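Local coordinates for endoribonuclease ToxN (Bacillus thuringiensis, PDB 4ATO), which cleaves RNA at A-rich sequences as the toxin of a type III toxin-antitoxin system and is inhibited by the pseudoknotted ToxI RNA, at residues N85-V90 against N130-V135; Y136-V141 against H147-L152. All coordinates share one frame; numbering follows the deposited sequence.

Interaction 1 (N85-V90 against N130-V135). With nucleotides of chain B.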
loop_
_atom_site.group_PDB
_atom_site.type_symbol
_atom_site.label_atom_id
_atom_site.label_comp_id
_atom_site.label_asym_id
_atom_site.label_seq_id
_atom_site.Cartn_x
_atom_site.Cartn_y
_atom_site.Cartn_z
ATOM N N ASN A 85 -21.167 19.840 10.776
ATOM C CA ASN A 85 -22.319 20.746 10.646
ATOM C C ASN A 85 -22.451 21.749 11.795
ATOM O O ASN A 85 -23.046 22.811 11.625
ATOM C CB ASN A 85 -23.634 19.973 10.506
ATOM C CG ASN A 85 -23.860 18.972 11.646
ATOM O OD1 ASN A 85 -22.943 18.253 12.044
ATOM N ND2 ASN A 85 -25.082 18.929 12.168
ATOM N N ASN A 86 -21.917 21.407 12.968
ATOM C CA ASN A 86 -21.971 22.324 14.110
ATOM C C ASN A 86 -20.637 23.009 14.440
ATOM O O ASN A 86 -20.451 23.475 15.557
ATOM C CB ASN A 86 -22.470 21.599 15.365
ATOM C CG ASN A 86 -23.865 21.002 15.192
ATOM O OD1 ASN A 86 -24.162 19.942 15.729
ATOM N ND2 ASN A 86 -24.720 21.688 14.448
ATOM N N MET A 87 -19.708 23.064 13.491
ATOM C CA MET A 87 -18.442 23.748 13.753
ATOM C C MET A 87 -18.659 25.245 13.984
ATOM O O MET A 87 -19.585 25.844 13.436
ATOM C CB MET A 87 -17.417 23.494 12.641
ATOM C CG MET A 87 -17.701 24.194 11.340
ATOM S SD MET A 87 -16.438 23.795 10.131
ATOM C CE MET A 87 -17.359 23.966 8.602
ATOM N N ILE A 88 -17.819 25.833 14.829
ATOM C CA ILE A 88 -17.987 27.223 15.238
ATOM C C ILE A 88 -16.658 27.972 15.257
ATOM O O ILE A 88 -15.603 27.372 15.486
ATOM C CB ILE A 88 -18.632 27.346 16.645
ATOM C CG1 ILE A 88 -17.801 26.600 17.691
ATOM C CG2 ILE A 88 -20.049 26.823 16.642
ATOM C CD1 ILE A 88 -18.260 26.860 19.112
ATOM N N PRO A 89 -16.706 29.288 14.994
ATOM C CA PRO A 89 -15.519 30.134 15.108
ATOM C C PRO A 89 -15.393 30.581 16.553
ATOM O O PRO A 89 -16.409 30.928 17.150
ATOM C CB PRO A 89 -15.867 31.327 14.219
ATOM C CG PRO A 89 -17.362 31.443 14.336
ATOM C CD PRO A 89 -17.881 30.040 14.499
ATOM N N VAL A 90 -14.187 30.539 17.115
ATOM C CA VAL A 90 -13.981 30.870 18.521
ATOM C C VAL A 90 -12.693 31.682 18.691
ATOM O O VAL A 90 -11.670 31.338 18.105
ATOM C CB VAL A 90 -13.891 29.582 19.397
ATOM C CG1 VAL A 90 -13.725 29.927 20.868
ATOM C CG2 VAL A 90 -15.115 28.714 19.211
ATOM N N ASN A 130 -10.986 17.883 4.686
ATOM C CA ASN A 130 -11.721 17.782 3.442
ATOM C C ASN A 130 -13.206 18.139 3.607
ATOM O O ASN A 130 -13.728 18.975 2.879
ATOM C CB ASN A 130 -11.539 16.388 2.850
ATOM C CG ASN A 130 -12.327 16.188 1.580
ATOM O OD1 ASN A 130 -12.096 16.864 0.577
ATOM N ND2 ASN A 130 -13.260 15.249 1.611
ATOM N N LYS A 131 -13.866 17.531 4.588
ATOM C CA LYS A 131 -15.290 17.771 4.802
ATOM C C LYS A 131 -15.537 19.188 5.283
ATOM O O LYS A 131 -16.472 19.825 4.832
ATOM C CB LYS A 131 -15.912 16.745 5.777
ATOM C CG LYS A 131 -15.974 15.338 5.195
ATOM C CD LYS A 131 -16.596 14.326 6.155
ATOM C CE LYS A 131 -16.617 12.935 5.526
ATOM N NZ LYS A 131 -17.147 11.861 6.448
ATOM N N VAL A 132 -14.707 19.686 6.194
ATOM C CA VAL A 132 -14.849 21.077 6.656
ATOM C C VAL A 132 -14.886 22.091 5.492
ATOM O O VAL A 132 -15.701 23.013 5.488
ATOM C CB VAL A 132 -13.731 21.459 7.673
ATOM C CG1 VAL A 132 -13.524 22.974 7.738
ATOM C CG2 VAL A 132 -14.038 20.882 9.063
ATOM N N GLU A 133 -14.028 21.895 4.496
ATOM C CA GLU A 133 -13.941 22.829 3.383
ATOM C C GLU A 133 -15.144 22.717 2.467
ATOM O O GLU A 133 -15.678 23.734 2.021
ATOM C CB GLU A 133 -12.650 22.626 2.585
ATOM C CG GLU A 133 -11.396 22.676 3.453
ATOM C CD GLU A 133 -10.109 22.642 2.647
ATOM O OE1 GLU A 133 -10.094 22.056 1.537
ATOM O OE2 GLU A 133 -9.108 23.210 3.132
ATOM N N LYS A 134 -15.578 21.487 2.196
ATOM C CA LYS A 134 -16.724 21.274 1.315
ATOM C C LYS A 134 -17.983 21.886 1.908
ATOM O O LYS A 134 -18.711 22.595 1.204
ATOM C CB LYS A 134 -16.954 19.785 1.006
ATOM C CG LYS A 134 -15.927 19.177 0.069
ATOM C CD LYS A 134 -16.208 17.692 -0.165
ATOM C CE LYS A 134 -15.035 16.982 -0.839
ATOM N NZ LYS A 134 -14.555 17.633 -2.090
ATOM N N VAL A 135 -18.254 21.630 3.193
ATOM C CA VAL A 135 -19.507 22.161 3.740
ATOM C C VAL A 135 -19.486 23.668 3.980
ATOM O O VAL A 135 -20.482 24.344 3.726
ATOM C CB VAL A 135 -20.093 21.370 4.954
ATOM C CG1 VAL A 135 -19.401 20.049 5.149
ATOM C CG2 VAL A 135 -20.123 22.212 6.230
ATOM P P A B 3 -33.235 13.921 16.562
ATOM O OP1 A B 3 -34.380 12.987 16.434
ATOM O OP2 A B 3 -31.890 13.363 16.845
ATOM O "O5'" A B 3 -33.174 14.886 15.296
ATOM C "C5'" A B 3 -34.319 15.627 14.886
ATOM C "C4'" A B 3 -33.972 16.634 13.820
ATOM O "O4'" A B 3 -33.220 17.727 14.406
ATOM C "C3'" A B 3 -33.086 16.124 12.689
ATOM O "O3'" A B 3 -33.824 15.452 11.678
ATOM C "C2'" A B 3 -32.393 17.394 12.201
ATOM O "O2'" A B 3 -33.240 18.131 11.337
ATOM C "C1'" A B 3 -32.235 18.184 13.500
ATOM N N9 A B 3 -30.905 17.996 14.116
ATOM C C8 A B 3 -30.480 16.948 14.903
ATOM N N7 A B 3 -29.244 17.067 15.334
ATOM C C5 A B 3 -28.828 18.279 14.808
ATOM C C6 A B 3 -27.609 18.973 14.892
ATOM N N6 A B 3 -26.554 18.523 15.571
ATOM N N1 A B 3 -27.513 20.164 14.257
ATOM C C2 A B 3 -28.578 20.607 13.568
ATOM N N3 A B 3 -29.777 20.045 13.408
ATOM C C4 A B 3 -29.840 18.867 14.063
ATOM P P C B 19 -15.327 12.997 -0.479
ATOM O OP1 C B 19 -14.135 13.741 -0.951
ATOM O OP2 C B 19 -15.705 13.097 0.942
ATOM O "O5'" C B 19 -16.581 13.335 -1.392
ATOM C "C5'" C B 19 -16.566 13.070 -2.795
ATOM C "C4'" C B 19 -17.806 13.613 -3.474
ATOM O "O4'" C B 19 -18.965 12.827 -3.060
ATOM C "C3'" C B 19 -18.140 15.065 -3.144
ATOM O "O3'" C B 19 -18.693 15.690 -4.294
ATOM C "C2'" C B 19 -19.211 14.932 -2.059
ATOM O "O2'" C B 19 -20.075 16.042 -1.940
ATOM C "C1'" C B 19 -19.954 13.683 -2.520
ATOM N N1 C B 19 -20.669 12.961 -1.441
ATOM C C2 C B 19 -22.072 12.951 -1.483
ATOM O O2 C B 19 -22.627 13.550 -2.411
ATOM N N3 C B 19 -22.790 12.308 -0.526
ATOM C C4 C B 19 -22.149 11.669 0.449
ATOM N N4 C B 19 -22.881 11.038 1.372
ATOM C C5 C B 19 -20.717 11.648 0.517
ATOM C C6 C B 19 -20.018 12.298 -0.437
ATOM P P C B 18 -15.421 9.564 4.091
ATOM O OP1 C B 18 -14.318 10.510 4.440
ATOM O OP2 C B 18 -16.704 9.699 4.794
ATOM O "O5'" C B 18 -15.664 9.592 2.522
ATOM C "C5'" C B 18 -14.609 9.353 1.606
ATOM C "C4'" C B 18 -15.141 9.242 0.202
ATOM O "O4'" C B 18 -16.095 8.148 0.124
ATOM C "C3'" C B 18 -15.912 10.453 -0.287
ATOM O "O3'" C B 18 -15.062 11.456 -0.809
ATOM C "C2'" C B 18 -16.877 9.873 -1.313
ATOM O "O2'" C B 18 -16.246 9.730 -2.578
ATOM C "C1'" C B 18 -17.150 8.483 -0.749
ATOM N N1 C B 18 -18.440 8.405 -0.011
ATOM C C2 C B 18 -19.640 8.452 -0.741
ATOM O O2 C B 18 -19.590 8.598 -1.968
ATOM N N3 C B 18 -20.832 8.360 -0.102
ATOM C C4 C B 18 -20.858 8.208 1.223
ATOM N N4 C B 18 -22.054 8.114 1.812
ATOM C C5 C B 18 -19.655 8.140 1.997
ATOM C C6 C B 18 -18.491 8.245 1.346
#

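Interaction 2 (Y136-V141 against H147-L152). With nucleotides of chain B.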
loop_
_atom_site.group_PDB
_atom_site.type_symbol
_atom_site.label_atom_id
_atom_site.label_comp_id
_atom_site.label_asym_id
_atom_site.label_seq_id
_atom_site.Cartn_x
_atom_site.Cartn_y
_atom_site.Cartn_z
ATOM N N TYR A 136 -18.356 24.201 4.437
ATOM C CA TYR A 136 -18.246 25.642 4.628
ATOM C C TYR A 136 -18.515 26.371 3.313
ATOM O O TYR A 136 -19.246 27.352 3.281
ATOM C CB TYR A 136 -16.864 26.032 5.140
ATOM C CG TYR A 136 -16.732 27.524 5.388
ATOM C CD1 TYR A 136 -17.067 28.063 6.617
ATOM C CD2 TYR A 136 -16.272 28.388 4.393
ATOM C CE1 TYR A 136 -16.953 29.410 6.863
ATOM C CE2 TYR A 136 -16.161 29.750 4.631
ATOM C CZ TYR A 136 -16.504 30.252 5.874
ATOM O OH TYR A 136 -16.396 31.598 6.152
ATOM N N LYS A 137 -17.909 25.883 2.235
ATOM C CA LYS A 137 -18.116 26.465 0.914
ATOM C C LYS A 137 -19.593 26.444 0.536
ATOM O O LYS A 137 -20.160 27.470 0.156
ATOM C CB LYS A 137 -17.307 25.707 -0.144
ATOM C CG LYS A 137 -16.378 26.576 -0.980
ATOM C CD LYS A 137 -15.221 27.125 -0.142
ATOM C CE LYS A 137 -14.239 27.941 -0.986
ATOM N NZ LYS A 137 -14.854 29.174 -1.565
ATOM N N ASP A 138 -20.218 25.274 0.650
ATOM C CA ASP A 138 -21.616 25.134 0.243
ATOM C C ASP A 138 -22.608 25.895 1.117
ATOM O O ASP A 138 -23.622 26.390 0.623
ATOM C CB ASP A 138 -22.013 23.665 0.143
ATOM C CG ASP A 138 -21.820 23.113 -1.247
ATOM O OD1 ASP A 138 -21.514 23.907 -2.161
ATOM O OD2 ASP A 138 -21.983 21.893 -1.432
ATOM N N VAL A 139 -22.333 25.982 2.412
ATOM C CA VAL A 139 -23.240 26.689 3.304
ATOM C C VAL A 139 -23.198 28.190 3.015
ATOM O O VAL A 139 -24.224 28.870 3.073
ATOM C CB VAL A 139 -22.948 26.385 4.797
ATOM C CG1 VAL A 139 -23.608 27.420 5.714
ATOM C CG2 VAL A 139 -23.431 24.985 5.149
ATOM N N THR A 140 -22.013 28.685 2.667
ATOM C CA THR A 140 -21.797 30.114 2.461
ATOM C C THR A 140 -21.948 30.581 1.008
ATOM O O THR A 140 -21.525 31.688 0.674
ATOM C CB THR A 140 -20.389 30.558 2.951
ATOM O OG1 THR A 140 -19.377 29.980 2.116
ATOM C CG2 THR A 140 -20.147 30.153 4.399
ATOM N N VAL A 141 -22.497 29.758 0.138
ATOM C CA VAL A 141 -22.666 30.193 -1.227
ATOM C C VAL A 141 -23.808 31.157 -1.254
ATOM O O VAL A 141 -24.563 31.257 -0.316
ATOM C CB VAL A 141 -23.064 29.075 -2.200
ATOM C CG1 VAL A 141 -21.962 28.076 -2.397
ATOM C CG2 VAL A 141 -24.364 28.426 -1.791
ATOM N N HIS A 147 -30.215 21.742 -4.460
ATOM C CA HIS A 147 -30.830 20.775 -3.563
ATOM C C HIS A 147 -29.903 20.515 -2.350
ATOM O O HIS A 147 -30.336 20.559 -1.198
ATOM C CB HIS A 147 -31.093 19.476 -4.329
ATOM C CG HIS A 147 -31.991 18.515 -3.616
ATOM N ND1 HIS A 147 -33.360 18.520 -3.774
ATOM C CD2 HIS A 147 -31.720 17.516 -2.745
ATOM C CE1 HIS A 147 -33.894 17.571 -3.028
ATOM N NE2 HIS A 147 -32.920 16.943 -2.395
ATOM N N LYS A 148 -28.623 20.272 -2.613
ATOM C CA LYS A 148 -27.687 19.934 -1.537
ATOM C C LYS A 148 -27.462 21.087 -0.576
ATOM O O LYS A 148 -27.504 20.915 0.638
ATOM C CB LYS A 148 -26.331 19.496 -2.088
ATOM C CG LYS A 148 -25.379 19.011 -0.975
ATOM C CD LYS A 148 -24.043 18.496 -1.525
ATOM C CE LYS A 148 -24.233 17.237 -2.381
ATOM N NZ LYS A 148 -22.930 16.573 -2.690
ATOM N N GLN A 149 -27.189 22.258 -1.136
ATOM C CA GLN A 149 -26.961 23.465 -0.351
ATOM C C GLN A 149 -28.128 23.796 0.571
ATOM O O GLN A 149 -27.925 24.288 1.675
ATOM C CB GLN A 149 -26.640 24.641 -1.278
ATOM C CG GLN A 149 -25.264 24.498 -1.926
ATOM C CD GLN A 149 -25.101 25.335 -3.183
ATOM O OE1 GLN A 149 -26.063 25.904 -3.700
ATOM N NE2 GLN A 149 -23.874 25.412 -3.678
ATOM N N LYS A 150 -29.345 23.506 0.124
ATOM C CA LYS A 150 -30.523 23.656 0.976
ATOM C C LYS A 150 -30.467 22.695 2.167
ATOM O O LYS A 150 -30.710 23.090 3.304
ATOM C CB LYS A 150 -31.808 23.427 0.176
ATOM C CG LYS A 150 -32.990 24.267 0.630
ATOM C CD LYS A 150 -32.695 25.764 0.489
ATOM C CE LYS A 150 -32.516 26.437 1.850
ATOM N NZ LYS A 150 -31.985 27.828 1.762
ATOM N N PHE A 151 -30.135 21.434 1.906
ATOM C CA PHE A 151 -29.986 20.462 2.983
ATOM C C PHE A 151 -28.907 20.913 3.959
ATOM O O PHE A 151 -29.115 20.913 5.177
ATOM C CB PHE A 151 -29.625 19.082 2.431
ATOM C CG PHE A 151 -28.938 18.195 3.433
ATOM C CD1 PHE A 151 -29.656 17.622 4.479
ATOM C CD2 PHE A 151 -27.578 17.944 3.340
ATOM C CE1 PHE A 151 -29.028 16.800 5.410
ATOM C CE2 PHE A 151 -26.937 17.118 4.270
ATOM C CZ PHE A 151 -27.663 16.543 5.303
ATOM N N LEU A 152 -27.760 21.317 3.412
ATOM C CA LEU A 152 -26.619 21.700 4.242
ATOM C C LEU A 152 -26.960 22.914 5.090
ATOM O O LEU A 152 -26.670 22.933 6.280
ATOM C CB LEU A 152 -25.357 21.945 3.391
ATOM C CG LEU A 152 -24.735 20.679 2.780
ATOM C CD1 LEU A 152 -23.632 21.010 1.784
ATOM C CD2 LEU A 152 -24.209 19.765 3.876
ATOM P P U B 5 -30.221 11.960 5.673
ATOM O OP1 U B 5 -30.861 10.950 6.543
ATOM O OP2 U B 5 -28.911 11.643 5.064
ATOM O "O5'" U B 5 -31.238 12.440 4.536
ATOM C "C5'" U B 5 -32.481 13.041 4.874
ATOM C "C4'" U B 5 -32.980 13.955 3.780
ATOM O "O4'" U B 5 -32.168 15.163 3.717
ATOM C "C3'" U B 5 -32.917 13.412 2.365
ATOM O "O3'" U B 5 -33.953 12.488 2.075
ATOM C "C2'" U B 5 -32.978 14.687 1.539
ATOM O "O2'" U B 5 -34.298 15.214 1.517
ATOM C "C1'" U B 5 -32.099 15.617 2.377
ATOM N N1 U B 5 -30.687 15.568 1.926
ATOM C C2 U B 5 -30.413 16.233 0.741
ATOM O O2 U B 5 -31.264 16.863 0.134
ATOM N N3 U B 5 -29.111 16.158 0.304
ATOM C C4 U B 5 -28.076 15.482 0.922
ATOM O O4 U B 5 -26.955 15.496 0.408
ATOM C C5 U B 5 -28.442 14.803 2.131
ATOM C C6 U B 5 -29.706 14.855 2.582
ATOM P P G B 6 -33.626 11.129 1.283
ATOM O OP1 G B 6 -34.925 10.483 0.953
ATOM O OP2 G B 6 -32.642 10.372 2.093
ATOM O "O5'" G B 6 -32.936 11.647 -0.043
ATOM C "C5'" G B 6 -33.659 12.402 -0.997
ATOM C "C4'" G B 6 -32.729 13.039 -1.989
ATOM O "O4'" G B 6 -31.702 13.783 -1.283
ATOM C "C3'" G B 6 -31.966 12.073 -2.878
ATOM O "O3'" G B 6 -32.719 11.693 -4.011
ATOM C "C2'" G B 6 -30.693 12.845 -3.215
ATOM O "O2'" G B 6 -30.927 13.772 -4.264
ATOM C "C1'" G B 6 -30.457 13.626 -1.925
ATOM N N9 G B 6 -29.535 12.932 -1.003
ATOM C C8 G B 6 -29.852 12.191 0.115
ATOM N N7 G B 6 -28.805 11.712 0.739
ATOM C C5 G B 6 -27.728 12.173 -0.009
ATOM C C6 G B 6 -26.330 11.986 0.174
ATOM O O6 G B 6 -25.746 11.364 1.070
ATOM N N1 G B 6 -25.595 12.620 -0.826
ATOM C C2 G B 6 -26.131 13.345 -1.865
ATOM N N2 G B 6 -25.266 13.892 -2.734
ATOM N N3 G B 6 -27.429 13.525 -2.037
ATOM C C4 G B 6 -28.161 12.923 -1.080
ATOM P P G B 20 -17.924 16.916 -4.996
ATOM O OP1 G B 20 -16.494 16.815 -4.624
ATOM O OP2 G B 20 -18.662 18.145 -4.642
ATOM O "O5'" G B 20 -18.104 16.597 -6.534
ATOM C "C5'" G B 20 -17.692 15.349 -7.075
ATOM C "C4'" G B 20 -18.551 14.943 -8.247
ATOM O "O4'" G B 20 -19.801 14.394 -7.751
ATOM C "C3'" G B 20 -18.937 16.080 -9.197
ATOM O "O3'" G B 20 -19.070 15.566 -10.518
ATOM C "C2'" G B 20 -20.313 16.480 -8.691
ATOM O "O2'" G B 20 -21.117 17.129 -9.649
ATOM C "C1'" G B 20 -20.884 15.120 -8.297
ATOM N N9 G B 20 -21.949 15.186 -7.300
ATOM C C8 G B 20 -21.830 15.325 -5.941
ATOM N N7 G B 20 -22.982 15.354 -5.333
ATOM C C5 G B 20 -23.909 15.230 -6.352
ATOM C C6 G B 20 -25.321 15.201 -6.296
ATOM O O6 G B 20 -26.034 15.283 -5.289
ATOM N N1 G B 20 -25.875 15.066 -7.569
ATOM C C2 G B 20 -25.154 14.968 -8.742
ATOM N N2 G B 20 -25.857 14.840 -9.881
ATOM N N3 G B 20 -23.834 14.998 -8.799
ATOM C C4 G B 20 -23.289 15.131 -7.575
#

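Interaction 1 (N85-V90 against N130-V135)
Met87 lays its thioether against one side of helix 108-139, where Val132 and Val135 receive it. The sulfur sits over the fork of Val132, with SD 3.9 Å from CG1 and equally near CG2. Beyond it, the terminal methyl meets Val135 tip to tip, CE lying 4.0 Å from CG2, and passes the backbone carbonyl of Val132. With chi1 at 72°, CG of Met87 is flanked by both the backbone N and C, and the chain then runs out extended to the helix. Phe159 of helix 159-169 touches both Met87 and Val135, while Tyr51 of strand 51-56 packs on Met87 and Ile46 on Val132, completing a buried apolar cluster.

Polar side chains flanking this cluster bind the ToxI RNA. Asn86 pairs with the Watson-Crick edge of A3 of chain B: its OD1 accepts from N6 at 2.8 Å, nearly straight at 176°, and its ND2 donates to N1 at 3.2 Å. From the helix, Lys131 reaches out fully extended to put NZ 2.8 Å from OP2 of C18 of chain B, sharing its ammonium with the carbonyls of Ser65 and Ser68. Asn130 ND2 donates to OP1 of C19 of chain B at 3.1 Å. No hydrogen bond crosses the contact, which rests on Met87 packing against two valines; the paired N6 and N1 bonds of Asn86 are consistent with recognition of adenine, while the helix grips phosphates.

Interaction 2 (Y136-V141 against H147-L152)
The amide of Gln149 and the carboxylate of Asp138 meet with their planes 81° apart, across a helix-loop-helix in which a short loop joins helix 108-139 to helix 147-155. Val141 covers one face of the amide, its CG2 3.5 Å from CD of Gln149. At the amide's edge, NE2 donates to Asp138 OD1 at 3.2 Å along an almost straight path (178°); the acceptor lies in the amide plane, yet the donor arrives from above the carboxylate. OE1 of the same amide accepts from the backbone N of Ser146, so both ends of the group are held and its rotation is fixed.

On the side facing the RNA, the uracil of U5 of chain B covers one face of the Phe151 ring, with C6 3.3 Å above the ring plane. The His147 ring has G6 O4' of that chain near its edge, and U5 O2 of chain B approaches its CD2 obliquely at 3.0 Å.

Next to the polar pair the two helices close on Leu152. Its CG lies anti to the carbonyl carbon (chi1 -71°), and CD1 approaches CB of Asp138 at 3.5 Å, while CB of Leu152 meets CG2 of Val139 at 4.0 Å. Lys148 CD passes beside Asp138 OD2, whose charge may pull mildly on the ammonium; NZ is bound by Gln66 OE1 and donates to N7 of G20 of chain B at 2.9 Å.

Interactions 1 and 2 follow each other along helix 108-139, their centres 11 Å apart. Interaction 1 closes before interaction 2 opens: the helix first passes the end of strand 78-89, part of the antiparallel sheet, then reaches its own terminus, where the chain loops round into helix 147-155. The two join directly, Met87 CE of the first lying 4.1 Å from Tyr136 CB of the second, and Phe159 of helix 159-169 packs against both. The centre of interaction 1 is about 7 Å from the centre of the chain, that of interaction 2 about 18 Å. Together they place side chains along one RNA-binding surface, touching two separate stretches, nucleotides 3-6 and 18-20, of chain B.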